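Local coordinates for ectonucleoside triphosphate diphosphohydrolase 4 (Homo sapiens, PDB 6WG5), which belongs to the GDA1/CD39 family of proteins, whose members share the actin-like fold, at residues 100-105 and 148-153. Numbering follows the deposited sequence.
Sequences EKVSDY and EDLLTD
Ser103 faces two carboxylates of the neighbouring helix, those of Asp149 and Asp153, whose planes are turned about 75° against each other. Its OG stands over one face of the Asp149 group, almost straight above CG at 3.4 Å, while its CB lies over a face of the Asp153 group, 3.7 Å from that residue's CG. Glu100 O lies 3.0 Å from Asp149 OD2, displaced from the carboxylate plane toward the face opposite Ser103 OG; both are acceptors, and this is not a bond. Val102 CG1 approaches the same OD2 at 3.3 Å, somewhat on the Ser103 side of the plane. CG of Asp149, anti to its backbone N (chi1 -169°), is directed toward 100-105. The side chains of Asp149 and Val102 slide past each other in opposite directions. Ser103 OG also lies 3.1 Å from Asp149 O, the backbone carbonyl that accepts a weak helical bond from Asp153 N. Beside this polar patch the apolar part is small: Val102 CG1 lies 4.3 Å from Leu150 CG, with Ile92 against Val102 and Ile106 against Leu150. Ser103 O accepts a bond from Ser107 OG, tying the short helix 102-105 to the start of helix 107-116. The contact thus sets that short helix against helix 140-157, which belongs to the crossover linking the parallel neighbouring strands 127-131 and 167-169 of a mixed sheet.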
ATOM      1  N   GLU A 100      26.320 -16.115   1.522  1.00 99.98           N
ATOM      2  CA  GLU A 100      26.437 -17.324   2.332  1.00101.80           C
ATOM      3  C   GLU A 100      25.961 -17.101   3.762  1.00103.06           C
ATOM      4  O   GLU A 100      25.567 -18.062   4.433  1.00 95.17           O
ATOM      5  CB  GLU A 100      27.888 -17.826   2.337  1.00104.64           C
ATOM      6  CG  GLU A 100      28.884 -16.960   3.118  1.00107.93           C
ATOM      7  CD  GLU A 100      29.381 -15.763   2.333  1.00110.72           C
ATOM      8  OE1 GLU A 100      29.364 -15.814   1.084  1.00112.62           O
ATOM      9  OE2 GLU A 100      29.794 -14.768   2.969  1.00109.81           O
ATOM     10  N   LYS A 101      25.984 -15.856   4.235  1.00105.23           N
ATOM     11  CA  LYS A 101      25.650 -15.510   5.610  1.00106.80           C
ATOM     12  C   LYS A 101      24.155 -15.316   5.835  1.00103.06           C
ATOM     13  O   LYS A 101      23.732 -15.162   6.985  1.00103.14           O
ATOM     14  CB  LYS A 101      26.408 -14.231   5.997  1.00111.37           C
ATOM     15  CG  LYS A 101      26.178 -13.713   7.409  1.00115.61           C
ATOM     16  CD  LYS A 101      26.942 -12.413   7.629  1.00119.75           C
ATOM     17  CE  LYS A 101      26.571 -11.752   8.946  1.00132.84           C
ATOM     18  NZ  LYS A 101      27.234 -10.427   9.105  1.00144.01           N
ATOM     19  N   VAL A 102      23.343 -15.346   4.777  1.00120.81           N
ATOM     20  CA  VAL A 102      21.961 -14.891   4.887  1.00118.85           C
ATOM     21  C   VAL A 102      21.091 -15.911   5.615  1.00120.58           C
ATOM     22  O   VAL A 102      20.169 -15.540   6.350  1.00114.87           O
ATOM     23  CB  VAL A 102      21.403 -14.564   3.489  1.00116.69           C
ATOM     24  CG1 VAL A 102      21.079 -15.837   2.707  1.00114.38           C
ATOM     25  CG2 VAL A 102      20.183 -13.678   3.606  1.00114.99           C
ATOM     26  N   SER A 103      21.356 -17.205   5.423  1.00107.06           N
ATOM     27  CA  SER A 103      20.481 -18.227   5.990  1.00103.41           C
ATOM     28  C   SER A 103      20.473 -18.207   7.513  1.00 96.70           C
ATOM     29  O   SER A 103      19.505 -18.682   8.119  1.00 88.86           O
ATOM     30  CB  SER A 103      20.894 -19.609   5.485  1.00103.29           C
ATOM     31  OG  SER A 103      20.679 -19.719   4.089  1.00107.79           O
ATOM     32  N   ASP A 104      21.519 -17.676   8.147  1.00 97.55           N
ATOM     33  CA  ASP A 104      21.522 -17.528   9.598  1.00 96.27           C
ATOM     34  C   ASP A 104      20.786 -16.278  10.059  1.00 94.82           C
ATOM     35  O   ASP A 104      20.379 -16.208  11.224  1.00 96.24           O
ATOM     36  CB  ASP A 104      22.959 -17.492  10.127  1.00 98.93           C
ATOM     37  CG  ASP A 104      23.506 -18.873  10.435  1.00102.97           C
ATOM     38  OD1 ASP A 104      22.706 -19.780  10.748  1.00101.07           O
ATOM     39  OD2 ASP A 104      24.741 -19.051  10.371  1.00108.07           O
ATOM     40  N   TYR A 105      20.608 -15.295   9.175  1.00 95.06           N
ATOM     41  CA  TYR A 105      19.931 -14.059   9.556  1.00 93.16           C
ATOM     42  C   TYR A 105      18.429 -14.267   9.696  1.00 87.75           C
ATOM     43  O   TYR A 105      17.800 -13.694  10.595  1.00 87.10           O
ATOM     44  CB  TYR A 105      20.237 -12.976   8.526  1.00 93.68           C
ATOM     45  CG  TYR A 105      19.249 -11.836   8.481  1.00 89.75           C
ATOM     46  CD1 TYR A 105      19.277 -10.830   9.436  1.00 90.02           C
ATOM     47  CD2 TYR A 105      18.300 -11.755   7.470  1.00 84.99           C
ATOM     48  CE1 TYR A 105      18.379  -9.782   9.394  1.00 89.11           C
ATOM     49  CE2 TYR A 105      17.399 -10.711   7.419  1.00 82.71           C
ATOM     50  CZ  TYR A 105      17.443  -9.727   8.383  1.00 86.39           C
ATOM     51  OH  TYR A 105      16.547  -8.684   8.337  1.00 87.54           O
ATOM     52  N   GLU A 148      19.365 -18.452  -3.627  1.00 87.32           N
ATOM     53  CA  GLU A 148      19.881 -19.814  -3.715  1.00 87.57           C
ATOM     54  C   GLU A 148      20.382 -20.309  -2.364  1.00 85.23           C
ATOM     55  O   GLU A 148      20.207 -21.485  -2.027  1.00 82.72           O
ATOM     56  CB  GLU A 148      20.988 -19.882  -4.765  1.00 92.66           C
ATOM     57  CG  GLU A 148      20.524 -20.461  -6.093  1.00 94.54           C
ATOM     58  CD  GLU A 148      21.482 -20.167  -7.232  1.00103.42           C
ATOM     59  OE1 GLU A 148      22.210 -19.154  -7.155  1.00110.20           O
ATOM     60  OE2 GLU A 148      21.509 -20.951  -8.204  1.00105.95           O
ATOM     61  N   ASP A 149      21.008 -19.434  -1.573  1.00 77.20           N
ATOM     62  CA  ASP A 149      21.443 -19.845  -0.242  1.00 86.24           C
ATOM     63  C   ASP A 149      20.248 -20.206   0.630  1.00 81.77           C
ATOM     64  O   ASP A 149      20.305 -21.161   1.412  1.00 77.69           O
ATOM     65  CB  ASP A 149      22.271 -18.739   0.411  1.00 99.68           C
ATOM     66  CG  ASP A 149      22.972 -19.209   1.675  1.00110.98           C
ATOM     67  OD1 ASP A 149      23.249 -20.422   1.787  1.00113.18           O
ATOM     68  OD2 ASP A 149      23.246 -18.368   2.556  1.00112.92           O
ATOM     69  N   LEU A 150      19.152 -19.453   0.507  1.00 89.59           N
ATOM     70  CA  LEU A 150      17.926 -19.805   1.217  1.00 79.84           C
ATOM     71  C   LEU A 150      17.345 -21.112   0.696  1.00 73.78           C
ATOM     72  O   LEU A 150      16.892 -21.954   1.480  1.00 70.95           O
ATOM     73  CB  LEU A 150      16.902 -18.679   1.077  1.00 75.64           C
ATOM     74  CG  LEU A 150      17.219 -17.363   1.788  1.00 70.99           C
ATOM     75  CD1 LEU A 150      16.318 -16.253   1.275  1.00 68.21           C
ATOM     76  CD2 LEU A 150      17.066 -17.518   3.291  1.00 67.77           C
ATOM     77  N   LEU A 151      17.352 -21.300  -0.626  1.00 69.03           N
ATOM     78  CA  LEU A 151      16.736 -22.486  -1.213  1.00 67.90           C
ATOM     79  C   LEU A 151      17.510 -23.753  -0.866  1.00 71.18           C
ATOM     80  O   LEU A 151      16.907 -24.791  -0.574  1.00 70.79           O
ATOM     81  CB  LEU A 151      16.631 -22.317  -2.728  1.00 65.52           C
ATOM     82  CG  LEU A 151      15.594 -21.301  -3.210  1.00 65.35           C
ATOM     83  CD1 LEU A 151      15.799 -20.980  -4.682  1.00 67.11           C
ATOM     84  CD2 LEU A 151      14.186 -21.822  -2.971  1.00 63.41           C
ATOM     85  N   THR A 152      18.843 -23.692  -0.896  1.00 78.70           N
ATOM     86  CA  THR A 152      19.638 -24.886  -0.630  1.00 88.71           C
ATOM     87  C   THR A 152      19.742 -25.192   0.860  1.00 94.39           C
ATOM     88  O   THR A 152      19.924 -26.356   1.235  1.00 92.32           O
ATOM     89  CB  THR A 152      21.047 -24.733  -1.214  1.00 91.30           C
ATOM     90  OG1 THR A 152      21.727 -23.649  -0.567  1.00 90.15           O
ATOM     91  CG2 THR A 152      20.989 -24.477  -2.715  1.00 90.37           C
ATOM     92  N   ASP A 153      19.622 -24.179   1.717  1.00 85.11           N
ATOM     93  CA  ASP A 153      19.888 -24.328   3.143  1.00 80.69           C
ATOM     94  C   ASP A 153      18.639 -24.613   3.967  1.00 74.49           C
ATOM     95  O   ASP A 153      18.681 -25.457   4.867  1.00 70.00           O
ATOM     96  CB  ASP A 153      20.566 -23.061   3.678  1.00 83.45           C
ATOM     97  CG  ASP A 153      21.203 -23.267   5.039  1.00 96.28           C
ATOM     98  OD1 ASP A 153      22.390 -22.904   5.201  1.00 99.65           O
ATOM     99  OD2 ASP A 153      20.524 -23.791   5.947  1.00 97.54           O
TER